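PDB 2YG9: DNA-3-methyladenine glycosidase II, putative from Deinococcus radiodurans, which belongs to the all-helical HhH-GPD superfamily of base excision DNA repair proteins. Local coordinates for residues Ala56-Pro61 with Phe165-Pro170. Numbering follows the deposited sequence.
Sequences APTPDP and FALARP
Thr58 and Ala166 join the loop that precedes helix 61-71 to the C-terminal end of helix 156-166, a loop-to-helix-end contact within the all-helical HhH-GPD fold. Thr58 N donates to Ala166 O at 2.8 Å, meeting the carbonyl nearly head-on with a C=O...N angle of 161°. The threonine side chain serves two directions. Its OG1 lies anti to the backbone N (chi1 -173°) and accepts from Asp60 N at 3.1 Å, closing an ST turn just ahead of helix 61-71, where Asp60 is the N-cap. The same rotation sets CG2 between the backbone N and the carbonyl carbon. This methyl comes within 3.4 Å of Ala166 O and also borders Ala166 CB, so the accepting oxygen has an amide and a methyl of one residue beside it. Leu167 begins by heading away from the loop, but its second branch returns: CD2 reaches back to both Thr58 CG2 and Pro61 CB, the latter at 4.1 Å. The leucine and Pro61 side chains cross at about a right angle, and Phe162 of helix 156-166 touches both. Past the helix, Ala168 adopts positive phi (52°) and directs its CB at the loop, against the Ala56-Pro57 peptide and 4.3 Å from Pro57 CD. Pro57 CB lies 3.5 Å from Leu167 O. Arg64 of helix 61-71 packs on both Thr58 and Ala166, and its NH2 makes a weak hydrogen bond to Phe165 O. A water bridges the backbones beside the direct bond, hydrogen-bonded to Ala56 O and, at 2.7 Å, to Phe165 O.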
ATOM      1  N   ALA A  56      -0.812 -11.416  -3.456  1.00 12.79           N
ATOM      2  CA  ALA A  56       0.256 -11.819  -4.361  1.00 12.84           C
ATOM      3  C   ALA A  56       1.025 -10.597  -4.789  1.00 13.04           C
ATOM      4  O   ALA A  56       0.433  -9.583  -5.166  1.00 13.59           O
ATOM      5  CB  ALA A  56      -0.333 -12.524  -5.610  1.00 12.60           C
ATOM      6  N   PRO A  57       2.356 -10.680  -4.786  1.00 13.71           N
ATOM      7  CA  PRO A  57       3.097  -9.514  -5.214  1.00 13.75           C
ATOM      8  C   PRO A  57       2.783  -9.224  -6.709  1.00 14.17           C
ATOM      9  O   PRO A  57       2.653 -10.158  -7.487  1.00 13.15           O
ATOM     10  CB  PRO A  57       4.537  -9.931  -5.008  1.00 15.20           C
ATOM     11  CG  PRO A  57       4.522 -11.430  -5.139  1.00 15.70           C
ATOM     12  CD  PRO A  57       3.223 -11.834  -4.517  1.00 14.79           C
ATOM     13  N   THR A  58       2.606  -7.953  -7.078  1.00 13.31           N
ATOM     14  CA  THR A  58       2.264  -7.599  -8.459  1.00 12.85           C
ATOM     15  C   THR A  58       3.433  -7.869  -9.429  1.00 12.73           C
ATOM     16  O   THR A  58       4.602  -7.549  -9.160  1.00 11.39           O
ATOM     17  CB  THR A  58       1.836  -6.103  -8.605  1.00 12.89           C
ATOM     18  OG1 THR A  58       1.367  -5.856  -9.949  1.00 13.72           O
ATOM     19  CG2 THR A  58       2.997  -5.173  -8.263  1.00  9.59           C
ATOM     20  N   PRO A  59       3.105  -8.382 -10.607  1.00 13.52           N
ATOM     21  CA  PRO A  59       4.115  -8.524 -11.632  1.00 13.69           C
ATOM     22  C   PRO A  59       4.402  -7.180 -12.362  1.00 14.58           C
ATOM     23  O   PRO A  59       5.329  -7.116 -13.199  1.00 15.05           O
ATOM     24  CB  PRO A  59       3.476  -9.504 -12.584  1.00 14.02           C
ATOM     25  CG  PRO A  59       2.047  -9.330 -12.439  1.00 14.95           C
ATOM     26  CD  PRO A  59       1.791  -8.868 -11.045  1.00 13.75           C
ATOM     27  N   ASP A  60       3.600  -6.149 -12.062  1.00 13.31           N
ATOM     28  CA  ASP A  60       3.686  -4.830 -12.710  1.00 12.28           C
ATOM     29  C   ASP A  60       3.616  -3.697 -11.672  1.00 10.86           C
ATOM     30  O   ASP A  60       2.610  -2.992 -11.549  1.00 10.26           O
ATOM     31  CB  ASP A  60       2.547  -4.665 -13.708  1.00 12.39           C
ATOM     32  CG  ASP A  60       2.617  -3.332 -14.490  1.00 13.77           C
ATOM     33  OD1 ASP A  60       3.710  -2.694 -14.521  1.00 11.94           O
ATOM     34  OD2 ASP A  60       1.551  -2.960 -15.069  1.00 17.48           O
ATOM     35  N   PRO A  61       4.687  -3.535 -10.907  1.00 11.44           N
ATOM     36  CA  PRO A  61       4.748  -2.476  -9.899  1.00 11.03           C
ATOM     37  C   PRO A  61       4.416  -1.061 -10.427  1.00 10.62           C
ATOM     38  O   PRO A  61       3.648  -0.302  -9.783  1.00 10.80           O
ATOM     39  CB  PRO A  61       6.196  -2.570  -9.423  1.00 10.61           C
ATOM     40  CG  PRO A  61       6.537  -3.963  -9.623  1.00 13.16           C
ATOM     41  CD  PRO A  61       5.906  -4.367 -10.883  1.00 12.18           C
ATOM     42  N   PHE A 165       0.304  -3.353  -0.153  1.00  6.29           N
ATOM     43  CA  PHE A 165      -0.714  -3.858  -1.021  1.00  7.57           C
ATOM     44  C   PHE A 165      -0.239  -4.250  -2.416  1.00  9.15           C
ATOM     45  O   PHE A 165      -0.774  -5.219  -2.952  1.00 11.08           O
ATOM     46  CB  PHE A 165      -1.897  -2.916  -1.129  1.00  7.95           C
ATOM     47  CG  PHE A 165      -2.692  -2.808   0.120  1.00  6.94           C
ATOM     48  CD1 PHE A 165      -3.579  -3.819   0.486  1.00  9.09           C
ATOM     49  CD2 PHE A 165      -2.556  -1.717   0.945  1.00  7.87           C
ATOM     50  CE1 PHE A 165      -4.343  -3.706   1.650  1.00  9.61           C
ATOM     51  CE2 PHE A 165      -3.319  -1.605   2.094  1.00  6.87           C
ATOM     52  CZ  PHE A 165      -4.187  -2.605   2.452  1.00  8.62           C
ATOM     53  N   ALA A 166       0.707  -3.541  -3.018  1.00  9.15           N
ATOM     54  CA  ALA A 166       1.124  -3.902  -4.408  1.00  9.46           C
ATOM     55  C   ALA A 166       2.229  -4.949  -4.382  1.00  9.82           C
ATOM     56  O   ALA A 166       2.151  -6.004  -5.051  1.00 12.03           O
ATOM     57  CB  ALA A 166       1.576  -2.666  -5.216  1.00  9.53           C
ATOM     58  N   LEU A 167       3.241  -4.689  -3.579  1.00  9.52           N
ATOM     59  CA  LEU A 167       4.407  -5.540  -3.532  1.00  9.45           C
ATOM     60  C   LEU A 167       4.201  -6.691  -2.537  1.00  9.37           C
ATOM     61  O   LEU A 167       5.019  -7.601  -2.505  1.00  8.37           O
ATOM     62  CB  LEU A 167       5.660  -4.725  -3.184  1.00  9.90           C
ATOM     63  CG  LEU A 167       5.954  -3.515  -4.086  1.00  9.59           C
ATOM     64  CD1 LEU A 167       7.321  -2.918  -3.827  1.00  4.38           C
ATOM     65  CD2 LEU A 167       5.724  -3.851  -5.574  1.00  6.14           C
ATOM     66  N   ALA A 168       3.099  -6.656  -1.773  1.00  8.71           N
ATOM     67  CA  ALA A 168       2.807  -7.688  -0.728  1.00  8.91           C
ATOM     68  C   ALA A 168       3.942  -7.933   0.265  1.00  8.82           C
ATOM     69  O   ALA A 168       4.162  -9.050   0.770  1.00  8.54           O
ATOM     70  CB  ALA A 168       2.349  -9.000  -1.383  1.00  8.31           C
ATOM     71  N   ARG A 169       4.640  -6.868   0.619  1.00  8.76           N
ATOM     72  CA  ARG A 169       5.644  -6.992   1.647  1.00  7.94           C
ATOM     73  C   ARG A 169       4.992  -7.227   2.998  1.00  7.48           C
ATOM     74  O   ARG A 169       3.966  -6.624   3.282  1.00  6.50           O
ATOM     75  CB  ARG A 169       6.513  -5.785   1.668  1.00  8.33           C
ATOM     76  CG  ARG A 169       7.144  -5.561   0.352  1.00  9.59           C
ATOM     77  CD  ARG A 169       8.516  -5.226   0.498  1.00 12.45           C
ATOM     78  NE  ARG A 169       9.228  -5.160  -0.792  1.00 14.16           N
ATOM     79  CZ  ARG A 169      10.451  -4.640  -0.917  1.00 14.07           C
ATOM     80  NH1 ARG A 169      11.040  -4.084   0.136  1.00 11.30           N
ATOM     81  NH2 ARG A 169      11.056  -4.621  -2.096  1.00 13.27           N
ATOM     82  N   PRO A 170       5.555  -8.152   3.801  1.00  7.12           N
ATOM     83  CA  PRO A 170       4.903  -8.620   5.038  1.00  7.09           C
ATOM     84  C   PRO A 170       5.086  -7.816   6.330  1.00  6.95           C
ATOM     85  O   PRO A 170       4.414  -8.115   7.335  1.00  8.18           O
ATOM     86  CB  PRO A 170       5.540  -9.978   5.226  1.00  6.53           C
ATOM     87  CG  PRO A 170       6.950  -9.740   4.810  1.00  7.65           C
ATOM     88  CD  PRO A 170       6.825  -8.879   3.577  1.00  7.25           C
TER
HETATM   89  O   HOH W   1      -1.069  -7.262  -4.752  1.00 18.79           O